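Local coordinates for teichoic acid biosynthesis protein F (Staphylococcus epidermidis, PDB 3L7I), which belongs to the teichoic acid biosynthesis enzymes, its C-terminal region being related to the GT-B glycosyltransferase clan, at residues A[465-468]-A[469-473]. Numbering follows the deposited sequence.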
# COMPACT_ATOMS: atom_id res chain seq x y z
N THR A 465 -16.61 5.01 31.83
CA THR A 465 -15.85 5.12 33.07
C THR A 465 -14.65 4.17 33.11
O THR A 465 -13.59 4.54 33.61
CB THR A 465 -16.74 4.90 34.32
OG1 THR A 465 -17.68 5.98 34.44
CG2 THR A 465 -15.89 4.81 35.60
N PRO A 466 -14.80 2.94 32.61
CA PRO A 466 -13.64 2.05 32.65
C PRO A 466 -12.55 2.49 31.69
O PRO A 466 -11.37 2.39 32.05
CB PRO A 466 -14.21 0.70 32.20
CG PRO A 466 -15.66 0.81 32.39
CD PRO A 466 -16.02 2.24 32.19
N LYS A 467 -12.92 2.95 30.50
CA LYS A 467 -11.94 3.38 29.51
C LYS A 467 -11.31 4.72 29.89
O LYS A 467 -10.23 5.07 29.44
CB LYS A 467 -12.56 3.44 28.10
CG LYS A 467 -11.55 3.73 27.00
CD LYS A 467 -11.94 3.11 25.66
CE LYS A 467 -10.88 3.40 24.58
NZ LYS A 467 -11.00 2.50 23.38
N TYR A 468 -12.00 5.45 30.75
CA TYR A 468 -11.53 6.76 31.20
C TYR A 468 -10.51 6.58 32.31
O TYR A 468 -9.45 7.22 32.31
CB TYR A 468 -12.70 7.60 31.69
CG TYR A 468 -12.26 8.81 32.46
CD1 TYR A 468 -12.07 10.03 31.82
CD2 TYR A 468 -12.03 8.73 33.82
CE1 TYR A 468 -11.66 11.14 32.52
CE2 TYR A 468 -11.63 9.84 34.54
CZ TYR A 468 -11.44 11.05 33.88
OH TYR A 468 -11.02 12.14 34.60
N LYS A 469 -10.83 5.70 33.24
CA LYS A 469 -9.88 5.28 34.26
C LYS A 469 -8.67 4.56 33.65
O LYS A 469 -7.53 4.78 34.09
CB LYS A 469 -10.56 4.44 35.35
CG LYS A 469 -11.58 5.21 36.19
CD LYS A 469 -11.96 4.45 37.44
CE LYS A 469 -13.32 4.85 37.98
NZ LYS A 469 -13.89 3.84 38.91
N ARG A 470 -8.89 3.70 32.67
CA ARG A 470 -7.76 3.05 32.02
C ARG A 470 -6.80 4.11 31.50
O ARG A 470 -5.59 4.02 31.71
CB ARG A 470 -8.20 2.13 30.87
CG ARG A 470 -7.12 1.89 29.81
CD ARG A 470 -7.31 0.63 28.99
NE ARG A 470 -8.24 0.75 27.86
CZ ARG A 470 -8.12 1.64 26.88
NH1 ARG A 470 -7.13 2.53 26.89
NH2 ARG A 470 -9.01 1.67 25.88
N ASN A 471 -7.32 5.11 30.81
CA ASN A 471 -6.47 6.13 30.22
C ASN A 471 -5.80 6.99 31.26
O ASN A 471 -4.66 7.41 31.07
CB ASN A 471 -7.26 7.02 29.26
CG ASN A 471 -7.54 6.34 27.95
OD1 ASN A 471 -6.81 5.44 27.53
ND2 ASN A 471 -8.62 6.76 27.29
N PHE A 472 -6.51 7.26 32.35
CA PHE A 472 -5.96 8.09 33.39
C PHE A 472 -4.84 7.28 34.03
O PHE A 472 -3.81 7.81 34.44
CB PHE A 472 -7.04 8.42 34.42
CG PHE A 472 -6.84 9.73 35.10
CD1 PHE A 472 -5.65 10.03 35.75
CD2 PHE A 472 -7.85 10.68 35.11
CE1 PHE A 472 -5.47 11.23 36.37
CE2 PHE A 472 -7.67 11.89 35.74
CZ PHE A 472 -6.49 12.16 36.37
N ASN A 473 -5.04 5.98 34.10
CA ASN A 473 -4.08 5.12 34.73
C ASN A 473 -2.82 5.10 33.91
O ASN A 473 -1.72 5.06 34.46
CB ASN A 473 -4.66 3.70 34.90
CG ASN A 473 -3.72 2.78 35.66
OD1 ASN A 473 -2.66 3.21 36.14
ND2 ASN A 473 -4.10 1.51 35.77
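Tyr-468 and Phe-472, one turn apart, project side by side from the same flank of their helix. Their rings are oblique, with planes at 67° and centroids 5.9 Å apart, and the phenol end of the tyrosine does the touching: its OH sits at the edge of the Phe-472 ring, near the ring plane, 3.5 Å from CD2 of Phe-472. CG of Tyr-468 is anti to the backbone N (chi1 166°) and Phe-472 keeps to the same broad well (chi1 -150°), which lets both side chains point the same way. Phe-472, the buried one, also packs on Ala-452 and Trp-498 and makes a cation-pi contact with Arg-426.

Thr-465 and Lys-469 form a second such pair. The methyl CG2 of Thr-465 lies 3.5 Å from CE of Lys-469, whose extended chain carries NZ on to a hydrogen bond with the carbonyl O of Met-455. Lys-467 runs alongside Arg-470 with its CG over one face of the guanidinium, though the exact placement of the two ends is doubtful.

Beneath the side chains, the amides of Lys-469, Arg-470, Asn-471 and Phe-472 hydrogen-bond to the carbonyls four residues back, from 2.9 Å for Phe-472 N to Tyr-468 O up to 3.2 Å for Asn-471 N to Lys-467 O. This is i to i+3 and i to i+4 side-chain packing in the first turns of an alpha-helix, here helix 465-476, which links parallel strands 438-441 and 481-484 in a beta-alpha-beta unit of a Rossmann-like GT-B domain.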